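Long-range contacts in putative nucleotide sugar epimerase/ dehydratase (Bordetella bronchiseptica, PDB 2Q1S), which binds NADH in a Rossmann fold and probably acts as a nucleotide-sugar epimerase or dehydratase in the biosynthesis of lipopolysaccharide O-antigen: residues K144-S149 / Q200-R205; V103-T108 / L128-L133. All coordinates share one frame; numbering follows the deposited sequence.

Contact 1 of 2, residues K144-S149 / Q200-R205. With NAI (1,4-dihydronicotinamide adenine dinucleotide), chain B.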
ATOM      1  N   LYS A 144      13.825   7.305 -19.909  1.00 40.59           N
ATOM      2  CA  LYS A 144      15.109   6.904 -19.349  1.00 41.06           C
ATOM      3  C   LYS A 144      15.013   6.644 -17.847  1.00 38.98           C
ATOM      4  O   LYS A 144      15.716   5.768 -17.364  1.00 39.28           O
ATOM      5  CB  LYS A 144      16.220   7.958 -19.556  1.00 42.28           C
ATOM      6  CG  LYS A 144      17.102   7.810 -20.792  1.00 46.37           C
ATOM      7  CD  LYS A 144      16.262   7.809 -22.050  1.00 48.59           C
ATOM      8  CE  LYS A 144      16.126   9.190 -22.596  1.00 46.43           C
ATOM      9  NZ  LYS A 144      15.438   9.182 -23.943  1.00 39.08           N
ATOM     10  N   LYS A 145      14.289   7.497 -17.124  1.00 39.12           N
ATOM     11  CA  LYS A 145      14.187   7.378 -15.659  1.00 39.33           C
ATOM     12  C   LYS A 145      12.921   7.987 -15.174  1.00 38.71           C
ATOM     13  O   LYS A 145      12.436   8.968 -15.728  1.00 38.48           O
ATOM     14  CB  LYS A 145      15.381   8.051 -14.964  1.00 39.40           C
ATOM     15  CG  LYS A 145      16.035   7.198 -13.822  1.00 39.34           C
ATOM     16  CD  LYS A 145      16.667   5.897 -14.322  1.00 39.15           C
ATOM     17  CE  LYS A 145      17.901   6.158 -15.197  1.00 40.71           C
ATOM     18  NZ  LYS A 145      18.994   6.771 -14.402  1.00 40.78           N
ATOM     19  N   VAL A 146      12.376   7.316 -14.155  1.00 38.67           N
ATOM     20  CA  VAL A 146      11.226   7.799 -13.396  1.00 38.46           C
ATOM     21  C   VAL A 146      11.661   7.946 -11.946  1.00 38.20           C
ATOM     22  O   VAL A 146      11.977   6.943 -11.318  1.00 38.31           O
ATOM     23  CB  VAL A 146      10.015   6.790 -13.479  1.00 40.43           C
ATOM     24  CG1 VAL A 146       8.854   7.314 -12.669  1.00 42.14           C
ATOM     25  CG2 VAL A 146       9.652   6.593 -14.961  1.00 41.00           C
ATOM     26  N   VAL A 147      11.699   9.172 -11.443  1.00 37.17           N
ATOM     27  CA  VAL A 147      12.190   9.417 -10.107  1.00 37.11           C
ATOM     28  C   VAL A 147      10.993   9.710  -9.196  1.00 35.55           C
ATOM     29  O   VAL A 147      10.216  10.627  -9.442  1.00 37.88           O
ATOM     30  CB  VAL A 147      13.193  10.613 -10.103  1.00 37.65           C
ATOM     31  CG1 VAL A 147      13.748  10.812  -8.673  1.00 38.70           C
ATOM     32  CG2 VAL A 147      14.390  10.302 -11.060  1.00 38.98           C
ATOM     33  N   TYR A 148      10.929   8.926  -8.117  1.00 35.76           N
ATOM     34  CA  TYR A 148       9.861   9.013  -7.113  1.00 36.16           C
ATOM     35  C   TYR A 148      10.430   9.566  -5.791  1.00 35.48           C
ATOM     36  O   TYR A 148      11.418   9.012  -5.279  1.00 35.71           O
ATOM     37  CB  TYR A 148       9.292   7.597  -6.908  1.00 36.25           C
ATOM     38  CG  TYR A 148       8.371   7.474  -5.674  1.00 34.85           C
ATOM     39  CD1 TYR A 148       7.171   8.196  -5.605  1.00 36.76           C
ATOM     40  CD2 TYR A 148       8.695   6.651  -4.629  1.00 34.71           C
ATOM     41  CE1 TYR A 148       6.334   8.098  -4.531  1.00 34.77           C
ATOM     42  CE2 TYR A 148       7.885   6.556  -3.510  1.00 35.08           C
ATOM     43  CZ  TYR A 148       6.676   7.252  -3.458  1.00 34.62           C
ATOM     44  OH  TYR A 148       5.853   7.162  -2.380  1.00 34.50           O
ATOM     45  N   SER A 149       9.845  10.668  -5.297  1.00 35.94           N
ATOM     46  CA  SER A 149      10.226  11.188  -3.999  1.00 36.19           C
ATOM     47  C   SER A 149       9.619  10.376  -2.879  1.00 36.89           C
ATOM     48  O   SER A 149       8.426  10.423  -2.644  1.00 38.23           O
ATOM     49  CB  SER A 149       9.865  12.656  -3.880  1.00 36.56           C
ATOM     50  OG  SER A 149       8.537  12.898  -4.297  1.00 36.67           O
ATOM     51  N   GLN A 200      10.091  -3.339 -16.345  1.00 35.32           N
ATOM     52  CA  GLN A 200      11.335  -2.622 -16.669  1.00 35.46           C
ATOM     53  C   GLN A 200      11.136  -1.110 -16.597  1.00 34.94           C
ATOM     54  O   GLN A 200      11.912  -0.365 -17.174  1.00 36.59           O
ATOM     55  CB  GLN A 200      11.902  -3.070 -18.046  1.00 35.39           C
ATOM     56  CG  GLN A 200      12.390  -4.537 -17.994  1.00 37.98           C
ATOM     57  CD  GLN A 200      11.221  -5.530 -18.000  1.00 41.82           C
ATOM     58  OE1 GLN A 200      10.295  -5.418 -18.833  1.00 44.28           O
ATOM     59  NE2 GLN A 200      11.236  -6.478 -17.051  1.00 44.23           N
ATOM     60  N   LEU A 201      10.120  -0.666 -15.852  1.00 35.12           N
ATOM     61  CA  LEU A 201       9.922   0.782 -15.660  1.00 35.95           C
ATOM     62  C   LEU A 201      11.163   1.293 -14.901  1.00 36.59           C
ATOM     63  O   LEU A 201      11.504   0.712 -13.870  1.00 37.17           O
ATOM     64  CB  LEU A 201       8.638   1.069 -14.870  1.00 36.42           C
ATOM     65  CG  LEU A 201       8.279   2.561 -14.808  1.00 37.70           C
ATOM     66  CD1 LEU A 201       7.696   3.132 -16.129  1.00 39.54           C
ATOM     67  CD2 LEU A 201       7.247   2.726 -13.715  1.00 38.85           C
ATOM     68  N   PRO A 202      11.891   2.302 -15.451  1.00 36.66           N
ATOM     69  CA  PRO A 202      13.214   2.639 -14.890  1.00 35.33           C
ATOM     70  C   PRO A 202      13.178   3.539 -13.664  1.00 36.94           C
ATOM     71  O   PRO A 202      13.556   4.729 -13.723  1.00 37.00           O
ATOM     72  CB  PRO A 202      13.931   3.300 -16.071  1.00 36.80           C
ATOM     73  CG  PRO A 202      12.865   3.933 -16.844  1.00 36.75           C
ATOM     74  CD  PRO A 202      11.638   3.045 -16.724  1.00 36.58           C
ATOM     75  N   THR A 203      12.648   2.973 -12.591  1.00 35.63           N
ATOM     76  CA  THR A 203      12.361   3.776 -11.389  1.00 34.97           C
ATOM     77  C   THR A 203      13.595   3.970 -10.514  1.00 36.71           C
ATOM     78  O   THR A 203      14.451   3.074 -10.400  1.00 36.79           O
ATOM     79  CB  THR A 203      11.288   3.116 -10.531  1.00 34.93           C
ATOM     80  OG1 THR A 203      11.747   1.831 -10.082  1.00 36.31           O
ATOM     81  CG2 THR A 203       9.973   3.007 -11.314  1.00 36.67           C
ATOM     82  N   VAL A 204      13.670   5.169  -9.896  1.00 36.47           N
ATOM     83  CA  VAL A 204      14.693   5.423  -8.866  1.00 36.54           C
ATOM     84  C   VAL A 204      13.939   6.103  -7.716  1.00 35.94           C
ATOM     85  O   VAL A 204      13.218   7.049  -7.963  1.00 36.97           O
ATOM     86  CB  VAL A 204      15.775   6.357  -9.388  1.00 36.82           C
ATOM     87  CG1 VAL A 204      16.787   6.633  -8.273  1.00 38.57           C
ATOM     88  CG2 VAL A 204      16.454   5.725 -10.572  1.00 34.73           C
ATOM     89  N   ARG A 205      14.088   5.565  -6.501  1.00 36.18           N
ATOM     90  CA  ARG A 205      13.429   6.121  -5.327  1.00 35.78           C
ATOM     91  C   ARG A 205      14.444   7.052  -4.681  1.00 36.04           C
ATOM     92  O   ARG A 205      15.565   6.644  -4.406  1.00 37.73           O
ATOM     93  CB  ARG A 205      13.054   4.977  -4.372  1.00 36.29           C
ATOM     94  CG  ARG A 205      11.950   4.072  -5.001  1.00 36.34           C
ATOM     95  CD  ARG A 205      11.999   2.693  -4.288  1.00 37.39           C
ATOM     96  NE  ARG A 205      13.070   1.824  -4.721  1.00 35.72           N
ATOM     97  CZ  ARG A 205      13.728   0.981  -3.924  1.00 35.95           C
ATOM     98  NH1 ARG A 205      13.447   0.991  -2.628  1.00 39.56           N
ATOM     99  NH2 ARG A 205      14.668   0.194  -4.403  1.00 38.17           N
TER
HETATM  100  PA  NAI B 358       3.902  19.932  -1.733  1.00 26.26           P
HETATM  101  O1A NAI B 358       2.602  19.646  -1.072  1.00 27.38           O
HETATM  102  O2A NAI B 358       4.354  21.403  -1.891  1.00 27.58           O
HETATM  103  O5B NAI B 358       4.013  19.241  -3.109  1.00 24.32           O
HETATM  104  C5B NAI B 358       3.168  18.177  -3.563  1.00 25.68           C
HETATM  105  C4B NAI B 358       2.426  18.579  -4.826  1.00 25.86           C
HETATM  106  O4B NAI B 358       1.571  17.509  -5.212  1.00 25.52           O
HETATM  107  C3B NAI B 358       1.531  19.823  -4.582  1.00 27.51           C
HETATM  108  O3B NAI B 358       1.797  20.817  -5.586  1.00 26.53           O
HETATM  109  C2B NAI B 358       0.126  19.271  -4.778  1.00 26.06           C
HETATM  110  O2B NAI B 358      -0.879  20.179  -5.327  1.00 27.11           O
HETATM  111  C1B NAI B 358       0.374  18.114  -5.748  1.00 24.21           C
HETATM  112  N9A NAI B 358      -0.689  17.126  -5.806  1.00 24.91           N
HETATM  113  C8A NAI B 358      -1.433  16.646  -4.762  1.00 24.42           C
HETATM  114  N7A NAI B 358      -2.277  15.719  -5.219  1.00 23.62           N
HETATM  115  C5A NAI B 358      -2.099  15.559  -6.561  1.00 25.90           C
HETATM  116  C6A NAI B 358      -2.672  14.747  -7.643  1.00 25.81           C
HETATM  117  N6A NAI B 358      -3.649  13.854  -7.446  1.00 25.19           N
HETATM  118  N1A NAI B 358      -2.197  14.891  -8.920  1.00 25.88           N
HETATM  119  C2A NAI B 358      -1.208  15.799  -9.144  1.00 25.34           C
HETATM  120  N3A NAI B 358      -0.612  16.582  -8.230  1.00 25.66           N
HETATM  121  C4A NAI B 358      -1.009  16.504  -6.910  1.00 25.41           C
HETATM  122  O3  NAI B 358       4.966  19.174  -0.809  1.00 25.79           O
HETATM  123  PN  NAI B 358       6.561  18.957  -1.037  1.00 27.64           P
HETATM  124  O1N NAI B 358       7.247  19.121   0.226  1.00 29.13           O
HETATM  125  O2N NAI B 358       6.914  19.720  -2.288  1.00 28.29           O
HETATM  126  O5D NAI B 358       6.585  17.377  -1.473  1.00 28.03           O
HETATM  127  C5D NAI B 358       7.108  16.941  -2.740  1.00 28.88           C
HETATM  128  C4D NAI B 358       7.409  15.446  -2.613  1.00 26.97           C
HETATM  129  O4D NAI B 358       8.451  15.270  -1.683  1.00 26.65           O
HETATM  130  C3D NAI B 358       6.244  14.655  -2.017  1.00 26.52           C
HETATM  131  O3D NAI B 358       6.158  13.418  -2.737  1.00 24.17           O
HETATM  132  C2D NAI B 358       6.630  14.453  -0.583  1.00 28.71           C
HETATM  133  O2D NAI B 358       6.006  13.265  -0.026  1.00 27.69           O
HETATM  134  C1D NAI B 358       8.122  14.289  -0.678  1.00 30.17           C
HETATM  135  N1N NAI B 358       8.823  14.592   0.542  1.00 30.03           N
HETATM  136  C2N NAI B 358       8.980  15.875   1.007  1.00 32.97           C
HETATM  137  C3N NAI B 358       9.688  16.133   2.177  1.00 29.63           C
HETATM  138  C7N NAI B 358       9.859  17.549   2.718  1.00 31.26           C
HETATM  139  O7N NAI B 358      10.510  17.703   3.738  1.00 31.06           O
HETATM  140  N7N NAI B 358       9.296  18.556   2.003  1.00 32.02           N
HETATM  141  C4N NAI B 358      10.314  15.068   2.880  1.00 31.53           C
HETATM  142  C5N NAI B 358      10.164  13.755   2.348  1.00 31.23           C
HETATM  143  C6N NAI B 358       9.447  13.560   1.168  1.00 33.46           C
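Two neighbouring parallel strands of the NADH-binding Rossmann sheet meet here, Val146 facing Thr203, Val147 facing Val204 and Tyr148 facing Arg205. Val146 is gripped through both backbone polar atoms. Its N donates to Pro202 O at 2.9 Å. Its O accepts Val204 N at 2.8 Å. The third bond runs from Tyr148 N to Val204 O (3.0 Å). Pro202 is the centre of an inverse gamma turn that closes with Thr203 N on Leu201 O, and it leads the chain from the end of helix 180-199 into strand 203-212. Its ring lies against the backbone of Lys144, with Pro202 CB 3.3 Å from Lys144 O. In this Rossmann-type alpha/beta layering, helix 263-276 packs on the face carrying Val147 and Val204, and helices 128-137 and 180-199 pack on the face of Val146 and Tyr148. Lys145, bent at three successive torsions, lays its CG 3.6 Å from Val204 CG2, and its NZ reaches the carbonyls of Ala274 and Gly277. With CG1 anti to the backbone N (chi1 179°), Val146 is left with CG2 to meet Leu201 CD1 at 4.1 Å. The aliphatic CG of Arg205 comes to the edge of the Tyr148 ring, 4.2 Å from Tyr148 CD2, while the guanidinium continues away from the ring to salt bridges with Glu189 and Asp170. Beyond the paired residues, Ser149 OG shares a 2.9 Å hydrogen bond with O3D of the NADH nicotinamide ribose.

Contact 2 of 2, residues V103-T108 / L128-L133. With NAI (1,4-dihydronicotinamide adenine dinucleotide), chain B.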
ATOM      1  N   VAL A 103      10.549  11.401 -15.992  1.00 34.79           N
ATOM      2  CA  VAL A 103       9.366  11.742 -15.206  1.00 36.14           C
ATOM      3  C   VAL A 103       9.790  11.848 -13.759  1.00 36.33           C
ATOM      4  O   VAL A 103      10.515  11.011 -13.278  1.00 37.21           O
ATOM      5  CB  VAL A 103       8.239  10.640 -15.343  1.00 34.89           C
ATOM      6  CG1 VAL A 103       7.107  10.817 -14.301  1.00 37.07           C
ATOM      7  CG2 VAL A 103       7.694  10.599 -16.751  1.00 37.33           C
ATOM      8  N   PHE A 104       9.402  12.935 -13.114  1.00 35.84           N
ATOM      9  CA  PHE A 104       9.588  13.124 -11.652  1.00 36.16           C
ATOM     10  C   PHE A 104       8.216  13.067 -11.014  1.00 36.43           C
ATOM     11  O   PHE A 104       7.370  13.837 -11.370  1.00 35.24           O
ATOM     12  CB  PHE A 104      10.252  14.473 -11.355  1.00 36.01           C
ATOM     13  CG  PHE A 104      11.646  14.591 -11.901  1.00 36.11           C
ATOM     14  CD1 PHE A 104      11.870  15.029 -13.219  1.00 36.87           C
ATOM     15  CD2 PHE A 104      12.756  14.203 -11.144  1.00 35.06           C
ATOM     16  CE1 PHE A 104      13.156  15.138 -13.748  1.00 35.79           C
ATOM     17  CE2 PHE A 104      14.063  14.336 -11.652  1.00 36.92           C
ATOM     18  CZ  PHE A 104      14.259  14.771 -12.982  1.00 36.14           C
ATOM     19  N   HIS A 105       8.002  12.085 -10.114  1.00 36.19           N
ATOM     20  CA  HIS A 105       6.726  11.947  -9.445  1.00 36.49           C
ATOM     21  C   HIS A 105       6.821  12.452  -8.004  1.00 35.58           C
ATOM     22  O   HIS A 105       7.403  11.720  -7.135  1.00 36.42           O
ATOM     23  CB  HIS A 105       6.289  10.469  -9.519  1.00 37.89           C
ATOM     24  CG  HIS A 105       5.064  10.214  -8.710  1.00 38.76           C
ATOM     25  ND1 HIS A 105       4.116  11.180  -8.484  1.00 41.51           N
ATOM     26  CD2 HIS A 105       4.678   9.121  -8.006  1.00 38.36           C
ATOM     27  CE1 HIS A 105       3.169  10.693  -7.685  1.00 38.87           C
ATOM     28  NE2 HIS A 105       3.496   9.444  -7.386  1.00 38.19           N
ATOM     29  N   LEU A 106       6.431  13.723  -7.834  1.00 37.06           N
ATOM     30  CA  LEU A 106       6.525  14.431  -6.541  1.00 39.80           C
ATOM     31  C   LEU A 106       5.208  14.652  -5.840  1.00 39.37           C
ATOM     32  O   LEU A 106       5.164  15.286  -4.792  1.00 40.66           O
ATOM     33  CB  LEU A 106       7.273  15.783  -6.690  1.00 40.38           C
ATOM     34  CG  LEU A 106       8.543  15.712  -7.534  1.00 41.83           C
ATOM     35  CD1 LEU A 106       9.082  17.162  -7.628  1.00 44.91           C
ATOM     36  CD2 LEU A 106       9.559  14.781  -6.976  1.00 42.08           C
ATOM     37  N   ALA A 107       4.080  14.256  -6.435  1.00 37.99           N
ATOM     38  CA  ALA A 107       2.800  14.529  -5.821  1.00 39.30           C
ATOM     39  C   ALA A 107       2.700  13.771  -4.466  1.00 38.16           C
ATOM     40  O   ALA A 107       3.297  12.708  -4.228  1.00 39.07           O
ATOM     41  CB  ALA A 107       1.679  14.174  -6.733  1.00 39.16           C
ATOM     42  N   THR A 108       1.967  14.437  -3.570  1.00 37.18           N
ATOM     43  CA  THR A 108       1.649  13.839  -2.268  1.00 37.16           C
ATOM     44  C   THR A 108       0.409  14.560  -1.749  1.00 36.04           C
ATOM     45  O   THR A 108      -0.112  15.507  -2.334  1.00 36.82           O
ATOM     46  CB  THR A 108       2.809  13.918  -1.277  1.00 38.43           C
ATOM     47  OG1 THR A 108       2.577  12.987  -0.199  1.00 38.53           O
ATOM     48  CG2 THR A 108       3.004  15.326  -0.695  1.00 39.87           C
ATOM     49  N   LEU A 128      -2.845   6.168  -4.802  1.00 33.75           N
ATOM     50  CA  LEU A 128      -3.383   5.838  -6.125  1.00 34.23           C
ATOM     51  C   LEU A 128      -2.674   6.615  -7.229  1.00 34.91           C
ATOM     52  O   LEU A 128      -2.579   6.140  -8.357  1.00 36.38           O
ATOM     53  CB  LEU A 128      -4.898   6.064  -6.127  1.00 34.90           C
ATOM     54  CG  LEU A 128      -5.640   5.708  -7.394  1.00 35.81           C
ATOM     55  CD1 LEU A 128      -5.671   4.168  -7.609  1.00 36.76           C
ATOM     56  CD2 LEU A 128      -7.035   6.288  -7.341  1.00 38.57           C
ATOM     57  N   THR A 129      -2.172   7.786  -6.859  1.00 36.07           N
ATOM     58  CA  THR A 129      -1.396   8.617  -7.810  1.00 37.13           C
ATOM     59  C   THR A 129      -0.248   7.775  -8.405  1.00 36.11           C
ATOM     60  O   THR A 129      -0.091   7.691  -9.637  1.00 37.61           O
ATOM     61  CB  THR A 129      -0.775   9.787  -7.026  1.00 37.56           C
ATOM     62  OG1 THR A 129      -0.255   9.278  -5.779  1.00 37.99           O
ATOM     63  CG2 THR A 129      -1.785  10.864  -6.779  1.00 39.40           C
ATOM     64  N   THR A 130       0.564   7.154  -7.557  1.00 35.06           N
ATOM     65  CA  THR A 130       1.708   6.385  -8.016  1.00 35.92           C
ATOM     66  C   THR A 130       1.300   5.197  -8.881  1.00 35.99           C
ATOM     67  O   THR A 130       1.886   4.941  -9.951  1.00 36.11           O
ATOM     68  CB  THR A 130       2.538   5.920  -6.821  1.00 37.55           C
ATOM     69  OG1 THR A 130       2.834   7.073  -6.016  1.00 36.93           O
ATOM     70  CG2 THR A 130       3.839   5.257  -7.288  1.00 36.30           C
ATOM     71  N   LEU A 131       0.303   4.442  -8.411  1.00 34.48           N
ATOM     72  CA  LEU A 131      -0.124   3.244  -9.136  1.00 34.04           C
ATOM     73  C   LEU A 131      -0.641   3.619 -10.545  1.00 34.48           C
ATOM     74  O   LEU A 131      -0.246   2.967 -11.528  1.00 35.34           O
ATOM     75  CB  LEU A 131      -1.237   2.542  -8.313  1.00 34.10           C
ATOM     76  CG  LEU A 131      -1.687   1.261  -9.019  1.00 33.85           C
ATOM     77  CD1 LEU A 131      -0.541   0.270  -9.196  1.00 36.14           C
ATOM     78  CD2 LEU A 131      -2.851   0.655  -8.195  1.00 35.51           C
ATOM     79  N   LYS A 132      -1.542   4.589 -10.634  1.00 34.37           N
ATOM     80  CA  LYS A 132      -2.135   4.933 -11.931  1.00 34.91           C
ATOM     81  C   LYS A 132      -1.080   5.528 -12.873  1.00 35.54           C
ATOM     82  O   LYS A 132      -1.098   5.256 -14.072  1.00 37.02           O
ATOM     83  CB  LYS A 132      -3.335   5.839 -11.783  1.00 35.36           C
ATOM     84  CG  LYS A 132      -4.464   5.119 -11.010  1.00 37.25           C
ATOM     85  CD  LYS A 132      -5.762   5.908 -11.017  1.00 37.48           C
ATOM     86  CE  LYS A 132      -6.531   5.869 -12.344  1.00 40.78           C
ATOM     87  NZ  LYS A 132      -7.839   6.575 -12.282  1.00 41.53           N
ATOM     88  N   LEU A 133      -0.169   6.312 -12.312  1.00 35.52           N
ATOM     89  CA  LEU A 133       0.904   6.868 -13.139  1.00 36.61           C
ATOM     90  C   LEU A 133       1.737   5.749 -13.711  1.00 36.13           C
ATOM     91  O   LEU A 133       1.994   5.677 -14.940  1.00 37.66           O
ATOM     92  CB  LEU A 133       1.744   7.836 -12.287  1.00 35.98           C
ATOM     93  CG  LEU A 133       2.955   8.403 -13.074  1.00 36.79           C
ATOM     94  CD1 LEU A 133       2.580   9.274 -14.275  1.00 36.87           C
ATOM     95  CD2 LEU A 133       3.853   9.151 -12.115  1.00 39.70           C
TER
HETATM   96  PA  NAI B 358       3.902  19.932  -1.733  1.00 26.26           P
HETATM   97  O1A NAI B 358       2.602  19.646  -1.072  1.00 27.38           O
HETATM   98  O2A NAI B 358       4.354  21.403  -1.891  1.00 27.58           O
HETATM   99  O5B NAI B 358       4.013  19.241  -3.109  1.00 24.32           O
HETATM  100  C5B NAI B 358       3.168  18.177  -3.563  1.00 25.68           C
HETATM  101  C4B NAI B 358       2.426  18.579  -4.826  1.00 25.86           C
HETATM  102  O4B NAI B 358       1.571  17.509  -5.212  1.00 25.52           O
HETATM  103  C3B NAI B 358       1.531  19.823  -4.582  1.00 27.51           C
HETATM  104  O3B NAI B 358       1.797  20.817  -5.586  1.00 26.53           O
HETATM  105  C2B NAI B 358       0.126  19.271  -4.778  1.00 26.06           C
HETATM  106  O2B NAI B 358      -0.879  20.179  -5.327  1.00 27.11           O
HETATM  107  C1B NAI B 358       0.374  18.114  -5.748  1.00 24.21           C
HETATM  108  N9A NAI B 358      -0.689  17.126  -5.806  1.00 24.91           N
HETATM  109  C8A NAI B 358      -1.433  16.646  -4.762  1.00 24.42           C
HETATM  110  N7A NAI B 358      -2.277  15.719  -5.219  1.00 23.62           N
HETATM  111  C5A NAI B 358      -2.099  15.559  -6.561  1.00 25.90           C
HETATM  112  C6A NAI B 358      -2.672  14.747  -7.643  1.00 25.81           C
HETATM  113  N6A NAI B 358      -3.649  13.854  -7.446  1.00 25.19           N
HETATM  114  N1A NAI B 358      -2.197  14.891  -8.920  1.00 25.88           N
HETATM  115  C2A NAI B 358      -1.208  15.799  -9.144  1.00 25.34           C
HETATM  116  N3A NAI B 358      -0.612  16.582  -8.230  1.00 25.66           N
HETATM  117  C4A NAI B 358      -1.009  16.504  -6.910  1.00 25.41           C
HETATM  118  O3  NAI B 358       4.966  19.174  -0.809  1.00 25.79           O
HETATM  119  PN  NAI B 358       6.561  18.957  -1.037  1.00 27.64           P
HETATM  120  O1N NAI B 358       7.247  19.121   0.226  1.00 29.13           O
HETATM  121  O2N NAI B 358       6.914  19.720  -2.288  1.00 28.29           O
HETATM  122  O5D NAI B 358       6.585  17.377  -1.473  1.00 28.03           O
HETATM  123  C5D NAI B 358       7.108  16.941  -2.740  1.00 28.88           C
HETATM  124  C4D NAI B 358       7.409  15.446  -2.613  1.00 26.97           C
HETATM  125  O4D NAI B 358       8.451  15.270  -1.683  1.00 26.65           O
HETATM  126  C3D NAI B 358       6.244  14.655  -2.017  1.00 26.52           C
HETATM  127  O3D NAI B 358       6.158  13.418  -2.737  1.00 24.17           O
HETATM  128  C2D NAI B 358       6.630  14.453  -0.583  1.00 28.71           C
HETATM  129  O2D NAI B 358       6.006  13.265  -0.026  1.00 27.69           O
HETATM  130  C1D NAI B 358       8.122  14.289  -0.678  1.00 30.17           C
HETATM  131  N1N NAI B 358       8.823  14.592   0.542  1.00 30.03           N
HETATM  132  C2N NAI B 358       8.980  15.875   1.007  1.00 32.97           C
HETATM  133  C3N NAI B 358       9.688  16.133   2.177  1.00 29.63           C
HETATM  134  C7N NAI B 358       9.859  17.549   2.718  1.00 31.26           C
HETATM  135  O7N NAI B 358      10.510  17.703   3.738  1.00 31.06           O
HETATM  136  N7N NAI B 358       9.296  18.556   2.003  1.00 32.02           N
HETATM  137  C4N NAI B 358      10.314  15.068   2.880  1.00 31.53           C
HETATM  138  C5N NAI B 358      10.164  13.755   2.348  1.00 31.23           C
HETATM  139  C6N NAI B 358       9.447  13.560   1.168  1.00 33.46           C
HETATM  140  O   HOH W   1       1.993  10.242  -4.864  1.00 32.91           O
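Val103 opens the packing of a Rossmann-fold strand against a helix that runs roughly antiparallel to it, Val103 CG1 lying 4.3 Å from Leu133 CD2. Strand 103-105 and helix 128-133 have axes 11.0 Å apart, and the intervening layer is filled mainly by His105. With CG anti to the backbone N (chi1 173°), the imidazole stretches across to the helix at about a right angle to the side chains of Thr129 and Thr130. Leu133 CD2 lies over one ring face in a CH-pi contact, 4.2 Å from the centroid and 28° off the normal. The ring edge is polar: His105 NE2 shares a 2.8 Å hydrogen bond with Thr130 OG1, which lies in the ring plane, so the imidazole is held both by its face and by its rim. Past the strand end the chain runs along the cofactor. Leu106 O lies 2.9 Å from O3D of the nicotinamide ribose, a weak hydrogen bond; Ala107 O lies within reach of the same proton, so the acceptor is not settled. Ala107 CB packs 3.6 Å from C4A of the adenine, and Thr108 CB and CG2 touch the nicotinamide ribose. Thr129 CG2 approaches N6A of the adenine, whereas Thr129 OG1 lies 2.6 Å from a water that is also 2.9 Å from Ala107 O and can donate to it.

Overall arrangement
Contact 2 is wholly core, all five touching residues being buried; contact 1 is mostly buried, with Lys144 exposed and Pro202 partly so. Strands 102-105 and 145-151 are neighbours in one sheet. Contact 1 pairs strands through backbone hydrogen bonds; contact 2 spans a wider strand-helix gap with side chains. Between them, Val147 N probably hydrogen-bonds Val103 O (2.9 Å) and Val147 O His105 N (2.7 Å), and Tyr148 CD1 lies 3.6 Å from His105 CD2. The helix of contact 2, continuing to Tyr134, also covers Val146 and Leu201. The strands reach NADH toward their C-terminal ends, at Ser149 and at the loop 106-108; Thr129 adds a contact from the start of the helix.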